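Local structure of alcohol oxidase (Myceliophthora thermophila, 6F74) at residues A[124-130]-A[166-172]; A[433-437]-A[518-522]; A[61-65]-A[81-85]; A[250-255]-A[473-478]; A[501-505]-A[521-526]. The protein binds FAD and probably acts as an oxygen-dependent oxidase of the VAO-type flavoprotein family. All blocks are in the same frame, centred on the assembly; numbering follows the deposited sequence.

Interaction 1: A[124-130]-A[166-172]; sequences SLPYYAV and DGYGGLE
Residues 124-130 and 166-172 run side by side and in the same direction, each passing from a loop into a strand, 128-131 and 171-174, which are parallel neighbours in the small mixed sheet of the FAD-binding domain of a VAO-type flavoprotein. Helix 135-147 carries the chain from strand 128-131 to strand 152-155, a beta-alpha-beta crossover, with strand 171-174 inserted between these two, parallel to both. Tyr128 pairs with Leu171 (CA to CA 4.9 Å) and Ala129 with Glu172 (CA to CA 4.3 Å). Gly170 O accepts from Tyr127 N at 3.0 Å and weakly from Tyr128 N at 3.4 Å, Glu172 N donates to Tyr128 O at 2.7 Å, and Val130 N donates to Glu172 O at 2.9 Å. Upstream, a type II turn spans Gly167 to Gly170, with Gly169 at positive phi (67°), and Gly167 N reaches Ser124 O in a weak bond of 2.7 Å. The side chains of Tyr128 and Leu171 share one sheet face, with Leu171 (t, p) placing CD1 3.7 Å from Tyr128 CB. On the other face, Glu172, extended as t, t, lies beside Ala129 and Pro126, its CB 3.7 Å from Pro126 CB. Arg98 forms salt bridges with both Glu172 and Asp166, the residue following the FAD-binding Ser165. Where the backbones part, a water donates to Leu125 O at 2.5 Å and accepts from Gly169 N at 3.1 Å.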
# COMPACT_ATOMS: atom_id res chain seq x y z
N SER A 124 1.98 20.07 -0.12
CA SER A 124 3.00 19.27 0.48
C SER A 124 3.71 18.37 -0.53
O SER A 124 4.46 17.47 -0.15
CB SER A 124 2.37 18.43 1.59
OG SER A 124 1.31 17.62 1.08
N LEU A 125 3.50 18.59 -1.82
CA LEU A 125 4.22 17.84 -2.83
C LEU A 125 5.58 18.46 -3.01
O LEU A 125 5.69 19.67 -2.87
CB LEU A 125 3.45 17.82 -4.16
CG LEU A 125 2.09 17.12 -4.16
CD1 LEU A 125 1.45 17.22 -5.52
CD2 LEU A 125 2.22 15.66 -3.81
N PRO A 126 6.61 17.66 -3.33
CA PRO A 126 7.96 18.16 -3.58
C PRO A 126 8.04 19.24 -4.65
O PRO A 126 7.32 19.20 -5.65
CB PRO A 126 8.73 16.91 -4.07
CG PRO A 126 8.01 15.79 -3.46
CD PRO A 126 6.56 16.19 -3.45
N TYR A 127 8.95 20.18 -4.42
CA TYR A 127 9.14 21.37 -5.26
C TYR A 127 10.11 21.10 -6.42
O TYR A 127 9.97 21.66 -7.52
CB TYR A 127 9.60 22.50 -4.35
CG TYR A 127 9.65 23.89 -4.95
CD1 TYR A 127 8.51 24.72 -4.97
CD2 TYR A 127 10.83 24.40 -5.44
CE1 TYR A 127 8.56 25.99 -5.47
CE2 TYR A 127 10.89 25.67 -5.98
CZ TYR A 127 9.77 26.47 -5.97
OH TYR A 127 9.90 27.73 -6.51
N TYR A 128 11.10 20.25 -6.20
CA TYR A 128 11.97 19.76 -7.28
C TYR A 128 12.00 18.25 -7.23
O TYR A 128 11.85 17.67 -6.16
CB TYR A 128 13.41 20.27 -7.14
CG TYR A 128 13.65 21.68 -7.61
CD1 TYR A 128 13.79 21.97 -8.96
CD2 TYR A 128 13.78 22.72 -6.70
CE1 TYR A 128 14.07 23.28 -9.40
CE2 TYR A 128 14.03 24.01 -7.11
CZ TYR A 128 14.17 24.30 -8.46
OH TYR A 128 14.40 25.60 -8.85
N ALA A 129 12.19 17.63 -8.38
CA ALA A 129 12.49 16.20 -8.45
C ALA A 129 13.69 15.96 -9.33
O ALA A 129 13.89 16.67 -10.31
CB ALA A 129 11.29 15.45 -9.01
N VAL A 130 14.50 14.97 -8.98
CA VAL A 130 15.57 14.47 -9.86
C VAL A 130 15.08 13.16 -10.48
O VAL A 130 14.79 12.20 -9.76
CB VAL A 130 16.86 14.26 -9.08
CG1 VAL A 130 17.92 13.58 -9.94
CG2 VAL A 130 17.38 15.60 -8.57
N ASP A 166 5.71 12.19 0.03
CA ASP A 166 5.45 13.65 -0.14
C ASP A 166 6.40 14.44 0.78
O ASP A 166 7.08 13.89 1.63
CB ASP A 166 3.98 14.00 0.20
CG ASP A 166 2.96 13.40 -0.77
OD1 ASP A 166 3.36 12.68 -1.70
OD2 ASP A 166 1.73 13.62 -0.64
N GLY A 167 6.42 15.75 0.62
CA GLY A 167 7.02 16.61 1.65
C GLY A 167 7.11 18.04 1.19
O GLY A 167 7.77 18.29 0.20
N TYR A 168 6.43 18.94 1.90
CA TYR A 168 6.49 20.38 1.62
C TYR A 168 7.92 20.86 1.44
O TYR A 168 8.78 20.58 2.29
CB TYR A 168 5.80 21.24 2.73
CG TYR A 168 5.95 22.73 2.52
CD1 TYR A 168 5.07 23.43 1.70
CD2 TYR A 168 6.99 23.43 3.08
CE1 TYR A 168 5.20 24.80 1.48
CE2 TYR A 168 7.14 24.83 2.88
CZ TYR A 168 6.24 25.49 2.08
OH TYR A 168 6.37 26.82 1.84
N GLY A 169 8.16 21.57 0.35
CA GLY A 169 9.44 22.22 0.10
C GLY A 169 10.60 21.23 -0.13
O GLY A 169 11.75 21.56 0.11
N GLY A 170 10.25 20.04 -0.59
CA GLY A 170 11.18 18.93 -0.66
C GLY A 170 11.91 18.83 -1.96
O GLY A 170 11.51 19.42 -2.96
N LEU A 171 13.00 18.08 -1.95
CA LEU A 171 13.69 17.64 -3.16
C LEU A 171 13.37 16.16 -3.31
O LEU A 171 13.75 15.35 -2.46
CB LEU A 171 15.19 17.87 -3.04
CG LEU A 171 16.10 17.31 -4.13
CD1 LEU A 171 15.69 17.78 -5.54
CD2 LEU A 171 17.53 17.74 -3.86
N GLU A 172 12.66 15.80 -4.38
CA GLU A 172 12.28 14.42 -4.59
C GLU A 172 13.38 13.61 -5.32
O GLU A 172 13.82 13.97 -6.39
CB GLU A 172 10.97 14.32 -5.35
CG GLU A 172 10.43 12.91 -5.49
CD GLU A 172 9.17 12.84 -6.31
OE1 GLU A 172 9.29 12.88 -7.53
OE2 GLU A 172 8.07 12.69 -5.73
O HOH W 1 5.64 21.69 -1.46

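Interaction 2: A[433-437]-A[518-522]; sequences SIITS and VQHQV
This is a buried helix-on-sheet contact: segment 433-437, which runs into edge strand 435-440 of the seven-stranded antiparallel sheet, lies against one turn of helix 512-533. The backbone of 433-437 is extended and that of 518-522 regularly helical, with Val522 N bonded to Val518 O at 3.0 Å. The closest CA pairs are Ile435 with Val522 at 6.2 Å and Ile434 with Gln519 at 6.5 Å. As expected for an extended segment, side chains alternate: Ile434 and Thr436 point toward the helix, Ile435 away. Ile434 (m, t) fits against residues one helical turn apart, its CD1 3.9 Å from Val518 CG1 and its CG2 3.6 Å from Val522 CG2. Val522, in the t rotamer, also brings CG1 within 3.4 Å of Ile435 C, while Thr436 CG2 lies 3.6 Å from Val522 O. No direct hydrogen bond joins the segments. Instead Gln519, whose amide nitrogen also bonds Thr523, reaches across through water, which accepts from Gln519 NE2 at 2.8 Å and donates to Ile435 O at 3.0 Å.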
# COMPACT_ATOMS: atom_id res chain seq x y z
N SER A 433 -7.21 8.84 0.32
CA SER A 433 -7.52 7.64 1.11
C SER A 433 -7.67 8.03 2.56
O SER A 433 -6.78 8.69 3.12
CB SER A 433 -6.41 6.60 0.97
OG SER A 433 -6.87 5.40 1.52
N ILE A 434 -8.81 7.67 3.14
CA ILE A 434 -9.07 7.82 4.58
C ILE A 434 -9.66 6.49 5.03
O ILE A 434 -10.87 6.27 4.97
CB ILE A 434 -10.02 8.99 4.93
CG1 ILE A 434 -9.59 10.25 4.15
CG2 ILE A 434 -10.01 9.21 6.45
CD1 ILE A 434 -10.37 11.49 4.49
N ILE A 435 -8.76 5.60 5.44
CA ILE A 435 -9.12 4.25 5.85
C ILE A 435 -8.48 3.91 7.18
O ILE A 435 -7.54 4.59 7.65
CB ILE A 435 -8.72 3.20 4.77
CG1 ILE A 435 -7.20 3.20 4.55
CG2 ILE A 435 -9.46 3.48 3.46
CD1 ILE A 435 -6.66 2.08 3.65
N THR A 436 -8.99 2.84 7.77
CA THR A 436 -8.38 2.21 8.96
C THR A 436 -8.28 0.72 8.69
O THR A 436 -9.10 0.15 7.96
CB THR A 436 -9.19 2.50 10.23
OG1 THR A 436 -8.58 1.87 11.36
CG2 THR A 436 -10.68 2.02 10.07
N SER A 437 -7.24 0.07 9.21
CA SER A 437 -7.10 -1.38 9.02
C SER A 437 -6.83 -2.04 10.35
O SER A 437 -6.24 -1.44 11.28
CB SER A 437 -6.03 -1.73 7.98
OG SER A 437 -4.76 -1.13 8.22
N VAL A 518 -14.70 13.55 8.58
CA VAL A 518 -14.52 12.22 8.00
C VAL A 518 -13.38 11.47 8.69
O VAL A 518 -13.52 10.29 8.98
CB VAL A 518 -14.30 12.27 6.48
CG1 VAL A 518 -13.98 10.89 5.92
CG2 VAL A 518 -15.55 12.81 5.80
N GLN A 519 -12.26 12.14 8.93
CA GLN A 519 -11.11 11.50 9.59
C GLN A 519 -11.49 10.98 10.98
O GLN A 519 -11.06 9.89 11.38
CB GLN A 519 -9.92 12.46 9.73
CG GLN A 519 -8.66 11.79 10.25
CD GLN A 519 -8.18 10.69 9.32
OE1 GLN A 519 -7.67 10.99 8.25
NE2 GLN A 519 -8.38 9.43 9.69
N HIS A 520 -12.29 11.77 11.71
CA HIS A 520 -12.81 11.37 13.00
C HIS A 520 -13.72 10.15 12.95
O HIS A 520 -13.65 9.30 13.83
CB HIS A 520 -13.61 12.52 13.64
CG HIS A 520 -14.16 12.19 15.00
ND1 HIS A 520 -13.43 12.35 16.16
CD2 HIS A 520 -15.34 11.64 15.37
CE1 HIS A 520 -14.15 11.95 17.19
NE2 HIS A 520 -15.31 11.51 16.74
N GLN A 521 -14.60 10.07 11.95
CA GLN A 521 -15.41 8.87 11.77
C GLN A 521 -14.52 7.65 11.51
O GLN A 521 -14.73 6.62 12.12
CB GLN A 521 -16.41 9.03 10.63
CG GLN A 521 -17.54 10.07 10.88
CD GLN A 521 -18.36 9.79 12.11
OE1 GLN A 521 -18.97 8.74 12.22
NE2 GLN A 521 -18.36 10.72 13.06
N VAL A 522 -13.53 7.78 10.63
CA VAL A 522 -12.66 6.67 10.29
C VAL A 522 -11.82 6.24 11.48
O VAL A 522 -11.77 5.04 11.79
CB VAL A 522 -11.78 6.99 9.08
CG1 VAL A 522 -10.79 5.85 8.79
CG2 VAL A 522 -12.68 7.19 7.84
O HOH W 2 -6.97 7.48 8.35

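Interaction 3: A[61-65]-A[81-85]; sequences SPIAQ and VNKMW
A loop corner set against segment 81-85 illustrates how one branched and one small side chain of a turn fill the hollow between a valine and a tryptophan. The 61-65 segment follows strand 57-59, the outer strand of the mixed sheet beside 128-131, and joins that sheet edge to helix 75-84. Its type I turn from Pro62 to Gln65 is closed by Gln65 N to Pro62 O at 3.1 Å, and the central Ile63 and Ala64 point their CA-to-CB bonds toward segment 81-85. The hollow lies between Val81 (t), on the helix, and Trp85 (chi1 t, chi2 -91°), four residues further along, whose six-membered ring comes within reach. Ile63 (m, m) places CG2 3.9 Å from Val81 CG1 and 3.6 Å from Trp85 CZ3. Ala64, its CA 6.3 Å from Val81 CA, has CB 4.1 Å from Val81 CG1 and 4.2 Å from Trp85 CZ3. With no hydrogen bond across the segments, and Trp85 NE1 donating to Gly430 O instead, the contact depends on apolar shape fitting.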
# COMPACT_ATOMS: atom_id res chain seq x y z
N SER A 61 5.51 20.83 -11.15
CA SER A 61 4.34 21.65 -11.34
C SER A 61 3.10 20.87 -10.95
O SER A 61 2.99 19.71 -11.33
CB SER A 61 4.20 22.15 -12.78
OG SER A 61 5.35 22.22 -13.58
N PRO A 62 2.17 21.49 -10.18
CA PRO A 62 0.93 20.79 -9.83
C PRO A 62 0.27 20.16 -11.04
O PRO A 62 0.18 20.79 -12.08
CB PRO A 62 0.03 21.89 -9.24
CG PRO A 62 0.94 22.96 -8.80
CD PRO A 62 2.24 22.84 -9.61
N ILE A 63 -0.14 18.91 -10.91
CA ILE A 63 -0.67 18.13 -12.05
C ILE A 63 -1.71 18.89 -12.84
O ILE A 63 -1.62 18.98 -14.06
CB ILE A 63 -1.20 16.77 -11.58
CG1 ILE A 63 -0.10 15.93 -10.92
CG2 ILE A 63 -1.75 15.96 -12.74
CD1 ILE A 63 1.08 15.55 -11.78
N ALA A 64 -2.64 19.51 -12.11
CA ALA A 64 -3.75 20.24 -12.74
C ALA A 64 -3.61 21.77 -12.79
O ALA A 64 -4.65 22.48 -12.81
CB ALA A 64 -5.03 19.87 -12.02
N GLN A 65 -2.40 22.30 -12.83
CA GLN A 65 -2.21 23.79 -12.86
C GLN A 65 -2.80 24.49 -14.09
O GLN A 65 -3.17 25.66 -14.04
CB GLN A 65 -0.75 24.19 -12.68
CG GLN A 65 0.20 23.66 -13.76
CD GLN A 65 1.57 24.30 -13.72
OE1 GLN A 65 1.97 24.93 -12.74
NE2 GLN A 65 2.32 24.06 -14.75
N VAL A 81 -6.12 16.43 -18.44
CA VAL A 81 -5.78 16.10 -17.05
C VAL A 81 -7.00 15.65 -16.27
O VAL A 81 -6.94 14.69 -15.48
CB VAL A 81 -5.06 17.28 -16.34
CG1 VAL A 81 -4.87 16.98 -14.86
CG2 VAL A 81 -3.70 17.49 -16.97
N ASN A 82 -8.13 16.33 -16.50
CA ASN A 82 -9.37 15.92 -15.82
C ASN A 82 -9.79 14.51 -16.24
O ASN A 82 -10.11 13.68 -15.42
CB ASN A 82 -10.48 16.94 -16.11
CG ASN A 82 -11.74 16.60 -15.36
OD1 ASN A 82 -12.72 16.16 -15.96
ND2 ASN A 82 -11.70 16.74 -14.03
N LYS A 83 -9.71 14.24 -17.52
CA LYS A 83 -10.06 12.94 -18.07
C LYS A 83 -9.14 11.83 -17.55
O LYS A 83 -9.62 10.73 -17.25
CB LYS A 83 -10.00 13.00 -19.60
CG LYS A 83 -10.27 11.67 -20.28
CD LYS A 83 -10.01 11.69 -21.79
CE LYS A 83 -10.57 10.38 -22.39
NZ LYS A 83 -9.89 9.98 -23.67
N MET A 84 -7.85 12.12 -17.39
CA MET A 84 -6.84 11.09 -17.05
C MET A 84 -6.48 10.97 -15.56
O MET A 84 -5.65 10.13 -15.18
CB MET A 84 -5.56 11.31 -17.85
CG MET A 84 -5.70 11.22 -19.35
SD MET A 84 -6.33 9.69 -19.96
CE MET A 84 -5.10 8.44 -19.46
N TRP A 85 -7.12 11.82 -14.73
CA TRP A 85 -6.89 11.86 -13.29
C TRP A 85 -7.09 10.54 -12.58
O TRP A 85 -6.39 10.22 -11.61
CB TRP A 85 -7.82 12.93 -12.65
CG TRP A 85 -7.41 13.25 -11.21
CD1 TRP A 85 -7.85 12.63 -10.07
CD2 TRP A 85 -6.43 14.19 -10.79
NE1 TRP A 85 -7.24 13.15 -8.98
CE2 TRP A 85 -6.35 14.11 -9.38
CE3 TRP A 85 -5.61 15.10 -11.45
CZ2 TRP A 85 -5.49 14.93 -8.61
CZ3 TRP A 85 -4.75 15.91 -10.69
CH2 TRP A 85 -4.69 15.80 -9.29

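Interaction 4: A[250-255]-A[473-478]; sequences THNFGL and VSGGQV
His251, Gln477 and Val478 account for much of this contact, in which short helix 250-253 packs against the glycine-rich turn leading into helix 477-480. His251 has the most area buried. Its chi1 of 169° (t) and chi2 of 78° carry the ring to the turn, where ND1 donates to Ser474 O at 2.8 Å, close to the ring plane, and CE1 comes within 3.1 Å of Gly476 N. The backbone there leaves no room for bulk: Gly475 and Gly476 have positive phi (76° and 49°), and a CB on Gly476 would collide with His251 CE1. Gln477 (t, p) follows that N-cap glycine; its N donates to His251 O at 2.8 Å, its CB lies 3.3 Å from Asn252 O, and its amide turns to Asp481. Val478 (t) packs against the first residue of the helix and the chain leaving it, CG2 3.4 Å from Thr250 O and 3.8 Å from Leu255 N. The helix finishes with Gly254 N bonded to Thr250 O at 2.7 Å, and Gly254, at phi 107°, turns the chain away. At the other end Thr250 OG1 donates to Val473 O at 2.8 Å. The contact joins the FAD-binding domain to the part of the chain that leaves strand 467-472 of the seven-stranded sheet. Val473 touches the FAD-binding His246 as well as Tyr352 of neighbouring strand 349-356, on which Ala350 meets His251.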
# COMPACT_ATOMS: atom_id res chain seq x y z
N THR A 250 0.04 -14.62 -1.11
CA THR A 250 0.75 -14.46 0.17
C THR A 250 0.35 -15.50 1.23
O THR A 250 1.22 -15.98 1.96
CB THR A 250 0.64 -13.04 0.77
OG1 THR A 250 -0.74 -12.67 0.95
CG2 THR A 250 1.33 -12.04 -0.12
N HIS A 251 -0.93 -15.84 1.34
CA HIS A 251 -1.32 -16.95 2.20
C HIS A 251 -0.48 -18.20 1.91
O HIS A 251 0.04 -18.86 2.82
CB HIS A 251 -2.81 -17.28 2.04
CG HIS A 251 -3.19 -18.57 2.69
ND1 HIS A 251 -3.40 -18.67 4.04
CD2 HIS A 251 -3.32 -19.82 2.19
CE1 HIS A 251 -3.65 -19.93 4.35
NE2 HIS A 251 -3.60 -20.65 3.24
N ASN A 252 -0.35 -18.53 0.64
CA ASN A 252 0.34 -19.77 0.25
C ASN A 252 1.83 -19.70 0.38
O ASN A 252 2.45 -20.71 0.75
CB ASN A 252 -0.10 -20.16 -1.15
CG ASN A 252 -1.47 -20.78 -1.19
OD1 ASN A 252 -1.53 -21.98 -1.46
ND2 ASN A 252 -2.57 -20.03 -0.96
N PHE A 253 2.45 -18.54 0.09
CA PHE A 253 3.91 -18.45 0.01
C PHE A 253 4.59 -17.43 0.93
O PHE A 253 5.80 -17.33 0.93
CB PHE A 253 4.27 -18.19 -1.42
CG PHE A 253 3.78 -19.25 -2.37
CD1 PHE A 253 4.35 -20.53 -2.34
CD2 PHE A 253 2.77 -19.00 -3.26
CE1 PHE A 253 3.90 -21.53 -3.18
CE2 PHE A 253 2.31 -20.00 -4.11
CZ PHE A 253 2.87 -21.26 -4.08
N GLY A 254 3.80 -16.70 1.73
CA GLY A 254 4.34 -15.69 2.64
C GLY A 254 4.07 -14.28 2.19
O GLY A 254 3.88 -14.00 1.01
N LEU A 255 4.08 -13.36 3.15
CA LEU A 255 3.94 -11.94 2.83
C LEU A 255 5.16 -11.44 2.08
O LEU A 255 6.23 -12.04 2.13
CB LEU A 255 3.74 -11.08 4.08
CG LEU A 255 2.34 -10.78 4.68
CD1 LEU A 255 2.34 -9.42 5.33
CD2 LEU A 255 1.16 -10.85 3.76
N VAL A 473 -5.58 -12.67 3.40
CA VAL A 473 -4.23 -12.70 2.82
C VAL A 473 -3.16 -13.23 3.73
O VAL A 473 -2.04 -13.30 3.32
CB VAL A 473 -3.80 -11.30 2.31
CG1 VAL A 473 -4.77 -10.81 1.24
CG2 VAL A 473 -3.71 -10.30 3.43
N SER A 474 -3.49 -13.61 4.95
CA SER A 474 -2.51 -14.15 5.87
C SER A 474 -2.93 -15.59 6.15
O SER A 474 -3.58 -16.20 5.30
CB SER A 474 -2.38 -13.29 7.11
OG SER A 474 -1.45 -13.82 8.05
N GLY A 475 -2.55 -16.15 7.29
CA GLY A 475 -2.71 -17.57 7.54
C GLY A 475 -1.65 -18.35 6.79
O GLY A 475 -0.74 -17.77 6.21
N GLY A 476 -1.77 -19.67 6.79
CA GLY A 476 -0.87 -20.55 6.02
C GLY A 476 0.61 -20.25 6.21
O GLY A 476 1.13 -20.35 7.32
N GLN A 477 1.29 -19.89 5.12
CA GLN A 477 2.75 -19.71 5.17
C GLN A 477 3.13 -18.47 5.98
O GLN A 477 4.18 -18.43 6.60
CB GLN A 477 3.35 -19.66 3.77
CG GLN A 477 4.88 -19.71 3.70
CD GLN A 477 5.45 -20.98 4.27
OE1 GLN A 477 4.98 -22.08 3.96
NE2 GLN A 477 6.44 -20.84 5.14
N VAL A 478 2.24 -17.48 6.03
CA VAL A 478 2.48 -16.28 6.83
C VAL A 478 2.58 -16.63 8.31
O VAL A 478 3.42 -16.07 9.04
CB VAL A 478 1.42 -15.17 6.61
CG1 VAL A 478 1.80 -13.91 7.38
CG2 VAL A 478 1.26 -14.83 5.14

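Interaction 5: A[501-505]-A[521-526]; sequences ISGQG and QVTHVK
Gln504 (m, t), its chi1 at -42°, reaches toward helix 512-533, its CG 4.0 Å from Val522 CG2 and its OE1 3.4 Å from Gln521 CB. The same OE1 accepts a hydrogen bond from Lys526 NZ at 3.0 Å. Lys526 (m, t, t, p) reaches out to the strand, with CE 3.3 Å from Ser502 OG; its ammonium also bonds Ser466, and the Ser502 hydroxyl pairs with Asn468. Ser502 and Gln504 both point toward the helix, two residues apart as extended geometry requires, and Gly503 lies between them with its CA 4.4 Å from Val522 CG2. This is helix-on-sheet packing against the seven-stranded antiparallel sheet: the axes of strand 501-503 and helix 521-526 approach to 8.7 Å with N-to-C directions 122° apart. The helix is wider here, a pi-type turn in which Lys526 N donates to Gln521 O at 2.8 Å. The nearest CA pairs are Gly503 with Val522 at 6.0 Å and Ser502 with Lys526 at 6.8 Å.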
# COMPACT_ATOMS: atom_id res chain seq x y z
N ILE A 501 -10.51 -3.68 6.43
CA ILE A 501 -10.29 -2.28 6.10
C ILE A 501 -11.66 -1.61 5.96
O ILE A 501 -12.55 -2.14 5.31
CB ILE A 501 -9.50 -2.14 4.80
CG1 ILE A 501 -8.13 -2.78 5.00
CG2 ILE A 501 -9.36 -0.69 4.40
CD1 ILE A 501 -7.20 -2.72 3.82
N SER A 502 -11.82 -0.47 6.61
CA SER A 502 -13.05 0.32 6.52
C SER A 502 -12.66 1.76 6.26
O SER A 502 -11.73 2.26 6.86
CB SER A 502 -13.86 0.19 7.80
OG SER A 502 -15.12 0.85 7.71
N GLY A 503 -13.36 2.44 5.37
CA GLY A 503 -12.98 3.83 5.02
C GLY A 503 -14.14 4.64 4.46
O GLY A 503 -15.21 4.09 4.21
N GLN A 504 -13.90 5.94 4.28
CA GLN A 504 -14.84 6.84 3.61
C GLN A 504 -14.06 7.83 2.78
O GLN A 504 -12.90 8.12 3.06
CB GLN A 504 -15.67 7.68 4.62
CG GLN A 504 -16.14 6.90 5.81
CD GLN A 504 -17.03 7.72 6.75
OE1 GLN A 504 -17.26 7.31 7.88
NE2 GLN A 504 -17.52 8.88 6.29
N GLY A 505 -14.73 8.40 1.78
CA GLY A 505 -14.18 9.45 0.94
C GLY A 505 -14.54 10.85 1.40
O GLY A 505 -15.43 11.03 2.25
N GLN A 521 -14.60 10.07 11.95
CA GLN A 521 -15.41 8.87 11.77
C GLN A 521 -14.52 7.65 11.51
O GLN A 521 -14.73 6.62 12.12
CB GLN A 521 -16.41 9.03 10.63
CG GLN A 521 -17.54 10.07 10.88
CD GLN A 521 -18.36 9.79 12.11
OE1 GLN A 521 -18.97 8.74 12.22
NE2 GLN A 521 -18.36 10.72 13.06
N VAL A 522 -13.53 7.78 10.63
CA VAL A 522 -12.66 6.67 10.29
C VAL A 522 -11.82 6.24 11.48
O VAL A 522 -11.77 5.04 11.79
CB VAL A 522 -11.78 6.99 9.08
CG1 VAL A 522 -10.79 5.85 8.79
CG2 VAL A 522 -12.68 7.19 7.84
N THR A 523 -11.18 7.19 12.15
CA THR A 523 -10.27 6.86 13.26
C THR A 523 -11.01 6.45 14.54
O THR A 523 -10.71 5.40 15.11
CB THR A 523 -9.30 8.04 13.57
OG1 THR A 523 -8.46 8.32 12.43
CG2 THR A 523 -8.40 7.68 14.79
N HIS A 524 -11.96 7.28 14.98
CA HIS A 524 -12.56 7.15 16.31
C HIS A 524 -13.93 6.49 16.38
O HIS A 524 -14.38 6.22 17.49
CB HIS A 524 -12.64 8.53 17.01
CG HIS A 524 -11.29 9.16 17.22
ND1 HIS A 524 -10.37 8.65 18.12
CD2 HIS A 524 -10.71 10.23 16.65
CE1 HIS A 524 -9.28 9.39 18.10
NE2 HIS A 524 -9.46 10.36 17.21
N VAL A 525 -14.59 6.27 15.25
CA VAL A 525 -15.82 5.45 15.18
C VAL A 525 -15.49 4.09 14.51
O VAL A 525 -15.61 3.04 15.15
CB VAL A 525 -16.97 6.20 14.48
CG1 VAL A 525 -18.22 5.33 14.40
CG2 VAL A 525 -17.31 7.49 15.26
N LYS A 526 -15.04 4.12 13.26
CA LYS A 526 -14.73 2.88 12.54
C LYS A 526 -13.54 2.14 13.18
O LYS A 526 -13.69 1.02 13.66
CB LYS A 526 -14.50 3.15 11.05
CG LYS A 526 -15.78 3.29 10.24
CD LYS A 526 -15.58 3.91 8.88
CE LYS A 526 -16.77 3.66 7.96
NZ LYS A 526 -17.97 4.47 8.31

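How the interactions relate
Interactions 2 and 5 are two parts of one helix-on-sheet interface: their centres lie about 3 Å apart, both use helix 512-533 and share Gln521 and Val522, and their strands are sheet neighbours, with Thr436 N 2.9 Å from Ser502 O and Ile434 O 3.1 Å from Gln504 N. Interactions 1 and 3, with centres about 17 Å apart, lie near each other without touching, nearest atoms about 6 Å apart, on the same side of the chain's centre. Interaction 4 lies on the opposite side, its centre about 36 Å from that of interaction 1. FAD lies among them, its nearest atoms about 7 Å from the side chains of Asp166 and Leu255 and about 9 Å from Ile435's.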